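Local atomic coordinates of copper-containing nitrite reductase (Bradyrhizobium sp. ORS 375, PDB entry 6THE), a protein that reduces nitrite to nitric oxide, probably passing electrons from a cupredoxin-type copper centre to a second copper site where nitrite is reduced. Residues A[205-210]-A[295-300]. Sequence-based numbering, arbitrary orientation.
Sequences PLKAKV and HVQGPE
Residues K207-K209 and H295-Q297 pair as parallel strands at one margin of a five-strand sheet in the second cupredoxin-like domain, where 206-209 is the outermost strand within the chain. Their axes approach to 4.8 Å at 24°, and the bonds alternate in the parallel manner: H295 gives its N-H to L206 O (2.8 Å from N) and its O to A208 N (3.0 Å), after which A208 O accepts from Q297 N. The last bond, V210 N to Q297 O at 3.4 Å, is weak, and the CA-CA spacing widens steadily from K207-H295 to V210-G298. On the face of K207, K209, H295 and Q297, K207 CG meets H295 CB at 3.9 Å. H295 CG lies beside its backbone N (chi1 -74°), on the side where L206 O accepts that N-H; the ring presents its CD2 edge to CB of P205, the residue preceding the strand, 3.8 Å away. P205 also borders a bound pentane-1,5-diol. On the other face, A208 and V296 pack against H155 and Y276 respectively. Past strand 206-209, V210 CG2 touches V296 CG1 (3.9 Å) and G298 CA (3.8 Å). The contact thus combines four backbone hydrogen bonds with apolar contacts of V210, while the lysines add methylene contacts and no salt bridge.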
ATOM      1  N   PRO A 205      20.744 -14.862  12.152  1.00 24.13           N
ATOM      2  CA  PRO A 205      20.671 -14.862  10.691  1.00 24.26           C
ATOM      3  C   PRO A 205      20.007 -16.130  10.157  1.00 24.43           C
ATOM      4  O   PRO A 205      20.293 -17.232  10.625  1.00 24.58           O
ATOM      5  CB  PRO A 205      22.142 -14.783  10.252  1.00 24.16           C
ATOM      6  CG  PRO A 205      22.916 -15.387  11.406  1.00 24.12           C
ATOM      7  CD  PRO A 205      22.118 -15.043  12.648  1.00 24.11           C
ATOM      8  N   LEU A 206      19.107 -15.947   9.184  1.00 24.51           N
ATOM      9  CA  LEU A 206      18.423 -17.043   8.515  1.00 24.55           C
ATOM     10  C   LEU A 206      19.448 -17.853   7.725  1.00 24.66           C
ATOM     11  O   LEU A 206      20.381 -17.290   7.158  1.00 24.64           O
ATOM     12  CB  LEU A 206      17.353 -16.464   7.581  1.00 24.45           C
ATOM     13  CG  LEU A 206      16.044 -16.019   8.233  1.00 24.34           C
ATOM     14  CD1 LEU A 206      16.189 -14.649   8.880  1.00 24.31           C
ATOM     15  CD2 LEU A 206      14.923 -15.991   7.206  1.00 24.33           C
ATOM     16  N   LYS A 207      19.265 -19.179   7.700  1.00 24.87           N
ATOM     17  CA  LYS A 207      20.195 -20.061   7.013  1.00 25.04           C
ATOM     18  C   LYS A 207      19.433 -21.133   6.237  1.00 25.16           C
ATOM     19  O   LYS A 207      18.549 -21.796   6.777  1.00 25.16           O
ATOM     20  CB  LYS A 207      21.217 -20.650   7.991  1.00 25.07           C
ATOM     21  CG  LYS A 207      22.348 -19.707   8.379  1.00 25.15           C
ATOM     22  CD  LYS A 207      23.433 -20.352   9.214  1.00 25.31           C
ATOM     23  CE  LYS A 207      24.551 -19.389   9.555  1.00 25.46           C
ATOM     24  NZ  LYS A 207      25.598 -20.028  10.387  1.00 25.52           N
ATOM     25  N   ALA A 208      19.799 -21.275   4.958  1.00 25.37           N
ATOM     26  CA  ALA A 208      19.248 -22.281   4.064  1.00 25.55           C
ATOM     27  C   ALA A 208      20.366 -22.823   3.176  1.00 25.69           C
ATOM     28  O   ALA A 208      21.469 -22.280   3.163  1.00 25.73           O
ATOM     29  CB  ALA A 208      18.131 -21.681   3.246  1.00 25.57           C
ATOM     30  N   LYS A 209      20.069 -23.901   2.442  1.00 25.91           N
ATOM     31  CA  LYS A 209      21.031 -24.504   1.535  1.00 26.13           C
ATOM     32  C   LYS A 209      20.497 -24.432   0.105  1.00 26.22           C
ATOM     33  O   LYS A 209      19.298 -24.258  -0.106  1.00 26.26           O
ATOM     34  CB  LYS A 209      21.374 -25.930   1.981  1.00 26.23           C
ATOM     35  CG  LYS A 209      22.143 -26.021   3.293  1.00 26.34           C
ATOM     36  CD  LYS A 209      22.553 -27.427   3.673  1.00 26.44           C
ATOM     37  CE  LYS A 209      23.307 -27.483   4.985  1.00 26.47           C
ATOM     38  NZ  LYS A 209      23.782 -28.854   5.291  1.00 26.49           N
ATOM     39  N   VAL A 210      21.411 -24.557  -0.864  1.00 26.15           N
ATOM     40  CA  VAL A 210      21.097 -24.436  -2.279  1.00 26.10           C
ATOM     41  C   VAL A 210      20.108 -25.535  -2.667  1.00 26.09           C
ATOM     42  O   VAL A 210      20.385 -26.718  -2.478  1.00 26.12           O
ATOM     43  CB  VAL A 210      22.373 -24.482  -3.144  1.00 26.12           C
ATOM     44  CG1 VAL A 210      22.061 -24.508  -4.634  1.00 26.11           C
ATOM     45  CG2 VAL A 210      23.322 -23.338  -2.821  1.00 26.18           C
ATOM     46  N   HIS A 295      21.753 -16.448   4.921  1.00 29.29           N
ATOM     47  CA  HIS A 295      22.968 -17.101   4.462  1.00 30.13           C
ATOM     48  C   HIS A 295      22.611 -18.391   3.730  1.00 30.91           C
ATOM     49  O   HIS A 295      21.919 -19.248   4.278  1.00 30.88           O
ATOM     50  CB  HIS A 295      23.919 -17.372   5.638  1.00 30.09           C
ATOM     51  CG  HIS A 295      24.614 -16.159   6.162  1.00 30.02           C
ATOM     52  ND1 HIS A 295      25.520 -15.440   5.407  1.00 30.07           N
ATOM     53  CD2 HIS A 295      24.561 -15.552   7.368  1.00 29.98           C
ATOM     54  CE1 HIS A 295      25.984 -14.433   6.119  1.00 29.96           C
ATOM     55  NE2 HIS A 295      25.412 -14.481   7.328  1.00 29.98           N
ATOM     56  N   VAL A 296      23.092 -18.512   2.488  1.00 31.97           N
ATOM     57  CA  VAL A 296      22.863 -19.700   1.681  1.00 32.96           C
ATOM     58  C   VAL A 296      24.212 -20.341   1.359  1.00 33.84           C
ATOM     59  O   VAL A 296      25.054 -19.732   0.703  1.00 33.91           O
ATOM     60  CB  VAL A 296      22.052 -19.386   0.408  1.00 32.84           C
ATOM     61  CG1 VAL A 296      21.899 -20.613  -0.480  1.00 32.80           C
ATOM     62  CG2 VAL A 296      20.690 -18.797   0.739  1.00 32.74           C
ATOM     63  N   GLN A 297      24.391 -21.578   1.835  1.00 35.15           N
ATOM     64  CA  GLN A 297      25.635 -22.313   1.674  1.00 36.49           C
ATOM     65  C   GLN A 297      25.413 -23.492   0.731  1.00 37.19           C
ATOM     66  O   GLN A 297      24.382 -24.160   0.797  1.00 37.18           O
ATOM     67  CB  GLN A 297      26.155 -22.782   3.035  1.00 36.86           C
ATOM     68  CG  GLN A 297      26.570 -21.645   3.960  1.00 37.34           C
ATOM     69  CD  GLN A 297      26.908 -22.104   5.358  1.00 37.62           C
ATOM     70  OE1 GLN A 297      27.359 -23.226   5.579  1.00 37.72           O
ATOM     71  NE2 GLN A 297      26.694 -21.223   6.324  1.00 37.68           N
ATOM     72  N   GLY A 298      26.397 -23.733  -0.144  1.00 38.11           N
ATOM     73  CA  GLY A 298      26.352 -24.843  -1.082  1.00 39.38           C
ATOM     74  C   GLY A 298      27.194 -24.583  -2.330  1.00 40.41           C
ATOM     75  O   GLY A 298      27.938 -23.605  -2.387  1.00 40.42           O
ATOM     76  N   PRO A 299      27.104 -25.455  -3.363  1.00 41.16           N
ATOM     77  CA  PRO A 299      27.880 -25.284  -4.593  1.00 41.75           C
ATOM     78  C   PRO A 299      27.304 -24.196  -5.497  1.00 42.38           C
ATOM     79  O   PRO A 299      26.115 -23.888  -5.426  1.00 42.53           O
ATOM     80  CB  PRO A 299      27.764 -26.659  -5.269  1.00 41.76           C
ATOM     81  CG  PRO A 299      26.425 -27.192  -4.802  1.00 41.58           C
ATOM     82  CD  PRO A 299      26.253 -26.656  -3.395  1.00 41.38           C
ATOM     83  N   GLU A 300      28.167 -23.634  -6.350  1.00 43.10           N
ATOM     84  CA  GLU A 300      27.801 -22.554  -7.254  1.00 43.68           C
ATOM     85  C   GLU A 300      26.991 -23.111  -8.421  1.00 43.87           C
ATOM     86  O   GLU A 300      27.223 -24.235  -8.865  1.00 43.96           O
ATOM     87  CB  GLU A 300      29.053 -21.821  -7.743  1.00 44.03           C
ATOM     88  CG  GLU A 300      29.773 -21.056  -6.644  1.00 44.54           C
ATOM     89  CD  GLU A 300      31.144 -20.510  -7.009  1.00 44.97           C
ATOM     90  OE1 GLU A 300      31.540 -19.482  -6.424  1.00 45.18           O
ATOM     91  OE2 GLU A 300      31.817 -21.117  -7.870  1.00 45.07           O
TER